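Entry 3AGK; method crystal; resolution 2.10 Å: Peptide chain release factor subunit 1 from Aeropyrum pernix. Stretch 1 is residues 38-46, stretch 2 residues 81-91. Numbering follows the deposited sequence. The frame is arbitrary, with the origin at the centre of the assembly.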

# COMPACT_ATOMS: atom_id res chain seq x y z
N TYR A 38 -10.37 -3.32 -18.96
CA TYR A 38 -9.25 -4.27 -19.02
C TYR A 38 -9.58 -5.41 -19.98
O TYR A 38 -10.62 -6.06 -19.85
CB TYR A 38 -9.02 -4.89 -17.65
CG TYR A 38 -8.49 -3.99 -16.56
CD1 TYR A 38 -9.29 -3.01 -15.98
CD2 TYR A 38 -7.21 -4.17 -16.05
CE1 TYR A 38 -8.80 -2.20 -14.95
CE2 TYR A 38 -6.72 -3.37 -15.03
CZ TYR A 38 -7.51 -2.39 -14.48
OH TYR A 38 -6.99 -1.61 -13.46
N ILE A 39 -8.70 -5.67 -20.93
CA ILE A 39 -8.96 -6.69 -21.94
C ILE A 39 -7.88 -7.77 -21.99
O ILE A 39 -6.75 -7.51 -22.35
CB ILE A 39 -9.06 -6.06 -23.33
CG1 ILE A 39 -10.06 -4.89 -23.32
CG2 ILE A 39 -9.39 -7.13 -24.38
CD1 ILE A 39 -10.01 -4.03 -24.59
N PRO A 40 -8.24 -9.01 -21.61
CA PRO A 40 -7.26 -10.10 -21.62
C PRO A 40 -6.81 -10.46 -23.03
O PRO A 40 -7.49 -10.13 -24.00
CB PRO A 40 -8.05 -11.27 -21.01
CG PRO A 40 -9.16 -10.63 -20.25
CD PRO A 40 -9.53 -9.42 -21.04
N PRO A 41 -5.67 -11.14 -23.15
CA PRO A 41 -5.20 -11.54 -24.48
C PRO A 41 -6.18 -12.51 -25.14
O PRO A 41 -6.39 -12.46 -26.35
CB PRO A 41 -3.86 -12.23 -24.19
CG PRO A 41 -3.47 -11.77 -22.81
CD PRO A 41 -4.74 -11.54 -22.07
N GLY A 42 -6.80 -13.38 -24.36
CA GLY A 42 -7.78 -14.30 -24.92
C GLY A 42 -9.01 -13.64 -25.55
O GLY A 42 -9.78 -14.31 -26.24
N ARG A 43 -9.18 -12.34 -25.35
CA ARG A 43 -10.44 -11.68 -25.69
C ARG A 43 -10.42 -10.83 -26.98
O ARG A 43 -9.88 -9.72 -26.99
CB ARG A 43 -10.89 -10.82 -24.51
CG ARG A 43 -12.23 -10.12 -24.73
CD ARG A 43 -13.33 -11.14 -25.02
NE ARG A 43 -13.34 -12.20 -24.02
CZ ARG A 43 -13.94 -13.36 -24.17
NH1 ARG A 43 -14.59 -13.63 -25.30
NH2 ARG A 43 -13.90 -14.26 -23.20
N PRO A 44 -11.06 -11.33 -28.04
CA PRO A 44 -11.15 -10.63 -29.34
C PRO A 44 -11.76 -9.23 -29.23
O PRO A 44 -12.82 -9.05 -28.62
CB PRO A 44 -12.08 -11.53 -30.16
CG PRO A 44 -12.06 -12.86 -29.49
CD PRO A 44 -11.82 -12.59 -28.04
N LEU A 45 -11.11 -8.26 -29.85
CA LEU A 45 -11.53 -6.87 -29.73
C LEU A 45 -12.92 -6.63 -30.34
O LEU A 45 -13.62 -5.68 -29.97
CB LEU A 45 -10.50 -5.92 -30.36
CG LEU A 45 -9.10 -5.89 -29.73
CD1 LEU A 45 -8.15 -4.94 -30.49
CD2 LEU A 45 -9.15 -5.51 -28.26
N SER A 46 -13.33 -7.50 -31.25
CA SER A 46 -14.66 -7.35 -31.82
C SER A 46 -15.74 -7.63 -30.75
O SER A 46 -16.81 -7.03 -30.78
CB SER A 46 -14.84 -8.27 -33.02
OG SER A 46 -14.81 -9.62 -32.61
N ARG A 81 -10.04 4.28 -29.87
CA ARG A 81 -8.76 3.71 -29.51
C ARG A 81 -8.66 2.26 -30.00
O ARG A 81 -7.63 1.85 -30.54
CB ARG A 81 -8.61 3.79 -27.98
CG ARG A 81 -7.37 4.51 -27.46
CD ARG A 81 -7.04 5.77 -28.23
NE ARG A 81 -8.16 6.70 -28.28
CZ ARG A 81 -8.19 7.89 -27.69
NH1 ARG A 81 -7.15 8.31 -26.99
NH2 ARG A 81 -9.26 8.66 -27.81
N LEU A 82 -9.73 1.49 -29.82
CA LEU A 82 -9.69 0.06 -30.15
C LEU A 82 -9.69 -0.17 -31.65
O LEU A 82 -9.14 -1.15 -32.15
CB LEU A 82 -10.86 -0.70 -29.51
CG LEU A 82 -10.92 -0.80 -27.99
CD1 LEU A 82 -12.10 -1.67 -27.57
CD2 LEU A 82 -9.63 -1.36 -27.44
N GLN A 83 -10.34 0.72 -32.38
CA GLN A 83 -10.38 0.55 -33.82
C GLN A 83 -9.05 0.94 -34.45
O GLN A 83 -8.87 0.85 -35.66
CB GLN A 83 -11.59 1.28 -34.43
CG GLN A 83 -12.90 0.59 -34.00
CD GLN A 83 -14.15 1.11 -34.71
OE1 GLN A 83 -14.69 2.17 -34.35
NE2 GLN A 83 -14.63 0.35 -35.69
N MET A 84 -8.09 1.35 -33.61
CA MET A 84 -6.72 1.60 -34.05
C MET A 84 -5.90 0.33 -34.09
O MET A 84 -4.81 0.30 -34.64
CB MET A 84 -6.00 2.56 -33.10
CG MET A 84 -6.09 4.01 -33.45
SD MET A 84 -5.42 5.02 -32.12
CE MET A 84 -6.07 6.62 -32.58
N LEU A 85 -6.41 -0.73 -33.47
CA LEU A 85 -5.65 -1.95 -33.31
C LEU A 85 -6.27 -3.07 -34.11
O LEU A 85 -7.44 -2.99 -34.51
CB LEU A 85 -5.59 -2.35 -31.84
CG LEU A 85 -5.48 -1.24 -30.80
CD1 LEU A 85 -5.58 -1.83 -29.41
CD2 LEU A 85 -4.18 -0.44 -30.96
N THR A 86 -5.50 -4.13 -34.33
CA THR A 86 -6.03 -5.30 -35.00
C THR A 86 -6.36 -6.38 -33.97
O THR A 86 -7.41 -7.02 -34.05
CB THR A 86 -5.06 -5.83 -36.05
OG1 THR A 86 -3.72 -5.59 -35.60
CG2 THR A 86 -5.28 -5.09 -37.36
N SER A 87 -5.47 -6.57 -33.01
CA SER A 87 -5.70 -7.55 -31.96
C SER A 87 -5.05 -7.08 -30.67
O SER A 87 -4.11 -6.28 -30.70
CB SER A 87 -5.11 -8.90 -32.35
OG SER A 87 -3.70 -8.88 -32.16
N THR A 88 -5.55 -7.57 -29.55
CA THR A 88 -5.01 -7.20 -28.25
C THR A 88 -3.54 -7.62 -28.17
O THR A 88 -3.17 -8.66 -28.73
CB THR A 88 -5.83 -7.82 -27.09
OG1 THR A 88 -5.09 -8.90 -26.52
CG2 THR A 88 -7.18 -8.35 -27.60
N PRO A 89 -2.68 -6.81 -27.52
CA PRO A 89 -1.28 -7.20 -27.31
C PRO A 89 -1.22 -8.49 -26.49
O PRO A 89 -2.25 -8.99 -26.03
CB PRO A 89 -0.70 -6.04 -26.49
CG PRO A 89 -1.59 -4.92 -26.73
CD PRO A 89 -2.96 -5.47 -26.97
N PRO A 90 -0.01 -9.02 -26.31
CA PRO A 90 0.13 -10.32 -25.64
C PRO A 90 -0.19 -10.26 -24.16
O PRO A 90 -0.57 -11.28 -23.58
CB PRO A 90 1.62 -10.66 -25.85
CG PRO A 90 2.08 -9.71 -26.94
CD PRO A 90 1.28 -8.48 -26.76
N ASN A 91 -0.04 -9.08 -23.55
CA ASN A 91 -0.35 -8.92 -22.14
C ASN A 91 -1.71 -8.27 -21.92
O ASN A 91 -2.05 -7.91 -20.80
CB ASN A 91 0.71 -8.09 -21.44
CG ASN A 91 1.95 -8.89 -21.11
OD1 ASN A 91 2.02 -10.09 -21.36
ND2 ASN A 91 2.95 -8.22 -20.53

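How do two segments whose touching residues are never fewer than 37 positions apart lie against each other? The first leaves a strand at Ile39, bends through a type I turn from Pro40 to Arg43, closed by Arg43 N to Pro40 O at 3.1 Å, and enters a helix at Leu45, with Pro44 as its N-cap. The second leaves a helix at Leu82, makes its own type I turn to Leu85, where Leu85 N bonds to Leu82 O at 3.1 Å, and continues as a loop that includes Pro89 and Pro90. The backbones come near at two places, with CA to CA distances of 5.6 Å for Pro41 and Pro90 and 6.3 Å for Leu45 and Ser87. No hydrogen bond crosses between them, so the 456 Å² they bury rests on packing.

What does Leu45 contribute? It has the largest covered area of any residue here, 114 Å², and its CA-to-CB bond points toward the second stretch. Its CD1 lies 3.9 Å from Leu85 CB and 3.8 Å from the backbone carbon Ser87 C, while its CD2 sits 3.5 Å from Thr88 CG2 and 4.3 Å from Leu82 CD2. The two methyls thus reach different parts of the second stretch. Leu82 also meets the end of the strand, its CD2 3.9 Å from Ile39 CD1, and packing the apolar side chains of Leu45, Leu82 and Ile39 together removes their surfaces from water, which is the hydrophobic gain here.

Why does Thr88, a residue with a hydroxyl, fit so well into this contact? Its CA-to-CB bond points toward the first stretch, which covers 94 Å² of it, and its methyl does much of the packing: Thr88 CG2 touches Leu45 CD2 and lies 4.1 Å from Ile39 CG2. The same methyl comes within 3.1 Å of Arg43 O, a tight approach of carbon to carbonyl oxygen. The hydroxyl is satisfied within its own stretch, where Thr88 OG1 donates to Pro89 O at 2.9 Å; across the contact, OG1 is 3.3 Å from Pro41 CA, a van der Waals approach.

How does Pro41 close the other end? With 67 Å² covered, it sets its ring beside the backbone of the proline-rich segment. Pro41 CG comes 3.0 Å from Pro90 O, very close for a carbon and an oxygen, and 4.0 Å from Asn91 C. Pro41 has no amide hydrogen, and it is a ring carbon that meets these backbone atoms, while Pro90 turns its own CA-to-CB bond away.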